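Local coordinates for GMP reductase (Trypanosoma brucei brucei, PDB 6JIG), which probably catalyses the irreversible NADPH-dependent deamination of GMP to IMP, a step that serves the balance between adenine and guanine nucleotides, at residues A[17-23]-A[469-475]; A[305-311]-A[346-351]. The protein carries 1 engineered substitution. The contacts are given in a common frame with arbitrary orientation. Residue numbers count along the deposited sequence, not the author numbering.

A long loop closed by one contact can hold a shorter one nested within it. From the N terminus, segment 17-23 comes first and waits for nearly the whole chain: the two CBS modules and all eight strands of the barrel pass before 469-475 returns to close interaction 1 across 445 residues. Nested inside that long loop, interaction 2 closes a short one of 34 residues, joining neighbouring barrel strands 307-310 and 348-351. The two contacts do not touch; their centres lie about 22 Å apart and their nearest atoms about 11 Å. Helix 330-344 relates them, since Leu331 meets the antiparallel pair 18-20/472-475 while Ala333, Cys337, Thr338 and Ala341 pack on the barrel strands.

Interaction 1 (A[17-23]-A[469-475]); sequences DVLIIPQ and RTRFVRM
Segments 17-23 and 469-475 illustrate how a short two-stranded antiparallel sheet beside the TIM barrel can link the N- and C-terminal parts of a chain. Extended strands 18-20 and 472-475 have axes 4.6 Å apart at closest approach and 147° between directions. Leu19 and Val473 form the hydrogen-bonded pair (Leu19 N to Val473 O 2.9 Å, Val473 N to Leu19 O 3.0 Å), flanked by the non-hydrogen-bonded pairs Val18-Arg474 and Ile20-Phe472. Met475 N to Asp17 O and Ile21 N to Arg471 O, both 2.8 Å, extend the pattern.

On one face, Phe472 (chi1 m) lays its ring beside Val18 (m) and Ile20 (m, t): Val18 CG2 lies 3.7 Å from Phe472 CD1, and Ile20 CG1 3.8 Å from Phe472 CE1. Arg474 (t, t) shares this face. On the other, Val473 takes p, and its CG1 meets Leu19 (m, t) CB at 4.1 Å and Ile21 (m, t) CG1 at 3.6 Å. Met475 (p, t, t) starts sideways, yet brings CE to 3.6 Å from Leu19 CD2. Gln23 (m, m) folds back, NE2 donating to Ile21 O at 3.0 Å. Waters join Ile21 O (2.8 Å) to Arg471 N (3.0 Å), and Asp17 OD1 (2.8 Å) to Met475 O (2.6 Å); Asp17 OD1 is also hydrogen-bonded to Thr476 OG1 of the third subunit.

The Val18-Phe472 face rests on Leu331 of helix 330-344 and on Ser361 and Lys362 of helix 357-365; Met475 packs on helix 477-483, and Arg474 and Met475 pair in parallel with a strand of the second subunit, continuing the sheet across the interface.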
loop_
_atom_site.group_PDB
_atom_site.type_symbol
_atom_site.label_atom_id
_atom_site.label_comp_id
_atom_site.label_asym_id
_atom_site.label_seq_id
_atom_site.Cartn_x
_atom_site.Cartn_y
_atom_site.Cartn_z
ATOM N N ASP A 17 18.486 22.838 3.074
ATOM C CA ASP A 17 19.085 23.076 4.383
ATOM C C ASP A 17 18.846 24.485 4.919
ATOM O O ASP A 17 19.146 24.737 6.089
ATOM C CB ASP A 17 20.601 22.834 4.348
ATOM C CG ASP A 17 20.969 21.344 4.275
ATOM O OD1 ASP A 17 20.480 20.560 5.120
ATOM O OD2 ASP A 17 21.748 20.959 3.371
ATOM N N VAL A 18 18.363 25.428 4.108
ATOM C CA VAL A 18 18.314 26.817 4.550
ATOM C C VAL A 18 16.977 27.460 4.197
ATOM O O VAL A 18 16.223 26.981 3.346
ATOM C CB VAL A 18 19.483 27.658 3.963
ATOM C CG1 VAL A 18 20.833 27.086 4.415
ATOM C CG2 VAL A 18 19.420 27.691 2.438
ATOM N N LEU A 19 16.681 28.548 4.901
ATOM C CA LEU A 19 15.625 29.481 4.517
ATOM C C LEU A 19 16.221 30.868 4.399
ATOM O O LEU A 19 17.232 31.165 5.033
ATOM C CB LEU A 19 14.498 29.518 5.552
ATOM C CG LEU A 19 13.779 28.202 5.780
ATOM C CD1 LEU A 19 12.926 28.358 7.036
ATOM C CD2 LEU A 19 12.915 27.861 4.572
ATOM N N ILE A 20 15.587 31.712 3.580
ATOM C CA ILE A 20 15.936 33.128 3.497
ATOM C C ILE A 20 15.335 33.857 4.695
ATOM O O ILE A 20 14.134 33.767 4.948
ATOM C CB ILE A 20 15.436 33.733 2.182
ATOM C CG1 ILE A 20 16.160 33.077 1.001
ATOM C CG2 ILE A 20 15.612 35.267 2.181
ATOM C CD1 ILE A 20 15.443 33.335 -0.345
ATOM N N ILE A 21 16.173 34.549 5.448
ATOM C CA ILE A 21 15.692 35.271 6.628
ATOM C C ILE A 21 14.968 36.526 6.161
ATOM O O ILE A 21 15.548 37.309 5.389
ATOM C CB ILE A 21 16.860 35.645 7.545
ATOM C CG1 ILE A 21 17.573 34.404 8.092
ATOM C CG2 ILE A 21 16.351 36.491 8.720
ATOM C CD1 ILE A 21 18.925 34.743 8.718
ATOM N N PRO A 22 13.732 36.767 6.593
ATOM C CA PRO A 22 13.046 37.998 6.179
ATOM C C PRO A 22 13.813 39.228 6.648
ATOM O O PRO A 22 14.365 39.256 7.746
ATOM C CB PRO A 22 11.673 37.887 6.854
ATOM C CG PRO A 22 11.487 36.403 7.097
ATOM C CD PRO A 22 12.871 35.897 7.416
ATOM N N GLN A 23 13.851 40.245 5.786
ATOM C CA GLN A 23 14.554 41.497 6.018
ATOM C C GLN A 23 13.561 42.643 5.895
ATOM O O GLN A 23 12.426 42.468 5.448
ATOM C CB GLN A 23 15.694 41.715 5.006
ATOM C CG GLN A 23 16.679 40.568 4.883
ATOM C CD GLN A 23 17.500 40.387 6.150
ATOM O OE1 GLN A 23 18.091 41.342 6.662
ATOM N NE2 GLN A 23 17.550 39.155 6.656
ATOM N N ARG A 469 21.871 41.396 -0.191
ATOM C CA ARG A 469 21.100 41.536 1.039
ATOM C C ARG A 469 20.674 40.210 1.658
ATOM O O ARG A 469 20.370 40.172 2.853
ATOM C CB ARG A 469 19.856 42.389 0.783
ATOM C CG ARG A 469 20.189 43.865 0.687
ATOM C CD ARG A 469 19.066 44.721 0.128
ATOM N NE ARG A 469 19.641 46.015 -0.263
ATOM C CZ ARG A 469 18.977 47.018 -0.828
ATOM N NH1 ARG A 469 17.682 46.903 -1.082
ATOM N NH2 ARG A 469 19.614 48.141 -1.142
ATOM N N THR A 470 20.633 39.130 0.886
ATOM C CA THR A 470 20.082 37.888 1.410
ATOM C C THR A 470 20.945 37.339 2.542
ATOM O O THR A 470 22.178 37.345 2.477
ATOM C CB THR A 470 19.931 36.854 0.293
ATOM O OG1 THR A 470 18.849 37.253 -0.559
ATOM C CG2 THR A 470 19.597 35.465 0.869
ATOM N N ARG A 471 20.276 36.901 3.598
ATOM C CA ARG A 471 20.883 36.197 4.717
ATOM C C ARG A 471 20.121 34.901 4.908
ATOM O O ARG A 471 18.897 34.874 4.777
ATOM C CB ARG A 471 20.828 37.021 6.013
ATOM C CG ARG A 471 21.489 38.388 5.900
ATOM C CD ARG A 471 23.005 38.265 5.728
ATOM N NE ARG A 471 23.634 39.583 5.707
ATOM C CZ ARG A 471 23.944 40.243 4.594
ATOM N NH1 ARG A 471 23.709 39.699 3.406
ATOM N NH2 ARG A 471 24.499 41.446 4.667
ATOM N N PHE A 472 20.840 33.831 5.213
ATOM C CA PHE A 472 20.237 32.520 5.375
ATOM C C PHE A 472 20.230 32.097 6.841
ATOM O O PHE A 472 21.070 32.526 7.635
ATOM C CB PHE A 472 20.997 31.453 4.579
ATOM C CG PHE A 472 20.918 31.636 3.079
ATOM C CD1 PHE A 472 19.742 31.370 2.400
ATOM C CD2 PHE A 472 22.025 32.052 2.365
ATOM C CE1 PHE A 472 19.670 31.513 1.019
ATOM C CE2 PHE A 472 21.966 32.202 0.984
ATOM C CZ PHE A 472 20.787 31.933 0.314
ATOM N N VAL A 473 19.285 31.223 7.166
ATOM C CA VAL A 473 19.283 30.475 8.422
ATOM C C VAL A 473 19.158 28.997 8.087
ATOM O O VAL A 473 18.385 28.609 7.203
ATOM C CB VAL A 473 18.151 30.955 9.368
ATOM C CG1 VAL A 473 16.776 30.905 8.680
ATOM C CG2 VAL A 473 18.139 30.145 10.662
ATOM N N ARG A 474 19.952 28.174 8.770
ATOM C CA ARG A 474 19.963 26.738 8.539
ATOM C C ARG A 474 18.826 26.077 9.310
ATOM O O ARG A 474 18.475 26.514 10.406
ATOM C CB ARG A 474 21.323 26.191 8.969
ATOM C CG ARG A 474 21.500 24.717 8.844
ATOM C CD ARG A 474 22.979 24.414 8.843
ATOM N NE ARG A 474 23.217 22.995 9.015
ATOM C CZ ARG A 474 24.406 22.505 9.320
ATOM N NH1 ARG A 474 25.428 23.346 9.488
ATOM N NH2 ARG A 474 24.566 21.200 9.461
ATOM N N MET A 475 18.198 25.064 8.714
ATOM C CA MET A 475 17.152 24.326 9.411
ATOM C C MET A 475 17.522 22.851 9.499
ATOM O O MET A 475 18.269 22.330 8.661
ATOM C CB MET A 475 15.758 24.508 8.748
ATOM C CG MET A 475 15.706 24.401 7.234
ATOM S SD MET A 475 13.996 24.562 6.629
ATOM C CE MET A 475 14.270 24.575 4.855
HETATM O O HOH W 1 20.524 21.476 7.754
HETATM O O HOH W 2 17.440 37.702 3.427
#

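Interaction 2 (A[305-311]-A[346-351]); sequences ADGLKIG and VPCIAD. With 5GP (guanosine-5'-monophosphate), chain B.
Strands 307-310 and 348-351 are neighbours in a TIM barrel, joined by a right-handed beta-alpha-beta crossover through helix 330-344. Their axes are 4.6 Å apart at closest approach, 17° between their directions, in the register Leu308-Cys348, Lys309-Ile349, Ile310-Ala350. Four backbone hydrogen bonds hold them: Leu308 N to Pro347 O (3.0 Å), then Ile349 N to Leu308 O, Ile310 N to Ile349 O and Asp351 N to Ile310 O, each 2.8 Å.

At the entry, Val346 (t) sets CG1 against bare Gly307 CA (3.7 Å) and Leu308 CG (3.9 Å). Cys348 fits between two larger side chains, its SG 4.1 Å from Leu308 CB and its CB 4.1 Å from Ile310 CG1; this face meets helix 330-344. Lys309 and Ile349 point into the barrel, Ile349 against Ile287 and Met372. At the exit, a side chain on Gly311 would clash with Asp351 O.

Lys309 bends (chi3 and chi4 p) to bring NZ 2.9 Å from Asp351 OD2 in a salt bridge; NZ makes a second to Asp259 and a hydrogen bond to Asn290. The same carboxylate faces GMP: ribose O3' donates to Asp351 OD1 and O2' to Asp351 OD2, both at a very short 2.4 Å.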
loop_
_atom_site.group_PDB
_atom_site.type_symbol
_atom_site.label_atom_id
_atom_site.label_comp_id
_atom_site.label_asym_id
_atom_site.label_seq_id
_atom_site.Cartn_x
_atom_site.Cartn_y
_atom_site.Cartn_z
ATOM N N ALA A 305 36.706 32.138 -19.462
ATOM C CA ALA A 305 35.257 31.955 -19.467
ATOM C C ALA A 305 34.522 33.266 -19.220
ATOM O O ALA A 305 34.872 34.041 -18.325
ATOM C CB ALA A 305 34.839 30.927 -18.400
ATOM N N ASP A 306 33.475 33.501 -20.014
ATOM C CA ASP A 306 32.559 34.616 -19.816
ATOM C C ASP A 306 31.401 34.292 -18.878
ATOM O O ASP A 306 30.641 35.196 -18.521
ATOM C CB ASP A 306 31.990 35.068 -21.164
ATOM C CG ASP A 306 33.080 35.504 -22.117
ATOM O OD1 ASP A 306 33.706 36.535 -21.816
ATOM O OD2 ASP A 306 33.335 34.798 -23.117
ATOM N N GLY A 307 31.221 33.026 -18.518
ATOM C CA GLY A 307 30.224 32.635 -17.537
ATOM C C GLY A 307 30.572 31.250 -17.038
ATOM O O GLY A 307 31.281 30.497 -17.715
ATOM N N LEU A 308 30.087 30.919 -15.836
ATOM C CA LEU A 308 30.371 29.633 -15.201
ATOM C C LEU A 308 29.069 28.904 -14.915
ATOM O O LEU A 308 28.072 29.525 -14.533
ATOM C CB LEU A 308 31.143 29.799 -13.886
ATOM C CG LEU A 308 32.471 30.533 -14.013
ATOM C CD1 LEU A 308 33.069 30.840 -12.639
ATOM C CD2 LEU A 308 33.421 29.693 -14.841
ATOM N N LYS A 309 29.066 27.589 -15.109
ATOM C CA LYS A 309 27.889 26.789 -14.792
ATOM C C LYS A 309 28.243 25.911 -13.590
ATOM O O LYS A 309 29.224 25.165 -13.632
ATOM C CB LYS A 309 27.417 25.956 -15.991
ATOM C CG LYS A 309 25.986 25.391 -15.782
ATOM C CD LYS A 309 25.149 25.361 -17.077
ATOM C CE LYS A 309 25.676 24.334 -18.079
ATOM N NZ LYS A 309 25.712 22.931 -17.496
ATOM N N ILE A 310 27.460 26.033 -12.519
ATOM C CA ILE A 310 27.791 25.477 -11.208
ATOM C C ILE A 310 26.886 24.286 -10.959
ATOM O O ILE A 310 25.660 24.422 -11.023
ATOM C CB ILE A 310 27.586 26.506 -10.078
ATOM C CG1 ILE A 310 28.251 27.844 -10.399
ATOM C CG2 ILE A 310 27.977 25.918 -8.701
ATOM C CD1 ILE A 310 29.668 27.757 -10.781
ATOM N N GLY A 311 27.481 23.132 -10.649
ATOM C CA GLY A 311 26.696 22.003 -10.180
ATOM C C GLY A 311 27.330 20.677 -10.554
ATOM O O GLY A 311 27.440 20.365 -11.741
ATOM N N VAL A 346 32.284 37.686 -13.448
ATOM C CA VAL A 346 31.881 36.581 -14.310
ATOM C C VAL A 346 30.572 36.011 -13.764
ATOM O O VAL A 346 30.560 35.473 -12.649
ATOM C CB VAL A 346 32.967 35.500 -14.383
ATOM C CG1 VAL A 346 32.449 34.268 -15.128
ATOM C CG2 VAL A 346 34.227 36.050 -15.074
ATOM N N PRO A 347 29.464 36.094 -14.502
ATOM C CA PRO A 347 28.186 35.583 -13.985
ATOM C C PRO A 347 28.182 34.068 -13.861
ATOM O O PRO A 347 28.871 33.361 -14.599
ATOM C CB PRO A 347 27.160 36.049 -15.027
ATOM C CG PRO A 347 27.844 37.205 -15.755
ATOM C CD PRO A 347 29.305 36.827 -15.768
ATOM N N CYS A 348 27.357 33.573 -12.930
ATOM C CA CYS A 348 27.280 32.142 -12.644
ATOM C C CYS A 348 25.855 31.634 -12.797
ATOM O O CYS A 348 24.904 32.281 -12.348
ATOM C CB CYS A 348 27.787 31.835 -11.231
ATOM S SG CYS A 348 29.540 32.143 -10.953
ATOM N N ILE A 349 25.725 30.473 -13.435
ATOM C CA ILE A 349 24.459 29.758 -13.594
ATOM C C ILE A 349 24.402 28.666 -12.525
ATOM O O ILE A 349 25.243 27.767 -12.528
ATOM C CB ILE A 349 24.350 29.119 -14.993
ATOM C CG1 ILE A 349 24.590 30.157 -16.102
ATOM C CG2 ILE A 349 22.973 28.412 -15.168
ATOM C CD1 ILE A 349 24.962 29.527 -17.435
ATOM N N ALA A 350 23.410 28.707 -11.633
ATOM C CA ALA A 350 23.206 27.610 -10.672
ATOM C C ALA A 350 22.418 26.492 -11.350
ATOM O O ALA A 350 21.215 26.631 -11.581
ATOM C CB ALA A 350 22.483 28.114 -9.427
ATOM N N ASP A 351 23.086 25.371 -11.654
ATOM C CA ASP A 351 22.541 24.331 -12.535
ATOM C C ASP A 351 22.229 23.059 -11.749
ATOM O O ASP A 351 23.145 22.323 -11.367
ATOM C CB ASP A 351 23.535 24.029 -13.662
ATOM C CG ASP A 351 23.065 22.918 -14.589
ATOM O OD1 ASP A 351 21.845 22.653 -14.644
ATOM O OD2 ASP A 351 23.923 22.334 -15.286
HETATM P P 5GP B . 17.333 19.370 -12.746
HETATM O O1P 5GP B . 17.448 18.959 -11.287
HETATM O O2P 5GP B . 16.587 18.366 -13.600
HETATM O O3P 5GP B . 16.907 20.802 -12.956
HETATM O "O5'" 5GP B . 18.864 19.366 -13.200
HETATM C "C5'" 5GP B . 19.264 19.425 -14.561
HETATM C "C4'" 5GP B . 20.775 19.413 -14.676
HETATM O "O4'" 5GP B . 21.274 18.091 -14.367
HETATM C "C3'" 5GP B . 21.349 19.685 -16.060
HETATM O "O3'" 5GP B . 21.347 21.064 -16.409
HETATM C "C2'" 5GP B . 22.749 19.051 -15.980
HETATM O "O2'" 5GP B . 23.697 19.920 -15.373
HETATM C "C1'" 5GP B . 22.523 17.895 -15.001
HETATM N N9 5GP B . 22.493 16.589 -15.669
HETATM C C8 5GP B . 21.718 16.213 -16.698
HETATM N N7 5GP B . 21.998 14.914 -16.979
HETATM C C5 5GP B . 22.936 14.496 -16.094
HETATM C C6 5GP B . 23.594 13.293 -15.879
HETATM O O6 5GP B . 23.325 12.310 -16.600
HETATM N N1 5GP B . 24.506 13.205 -14.898
HETATM C C2 5GP B . 24.796 14.255 -14.115
HETATM N N2 5GP B . 25.716 14.135 -13.132
HETATM N N3 5GP B . 24.163 15.441 -14.287
HETATM C C4 5GP B . 23.241 15.563 -15.270
#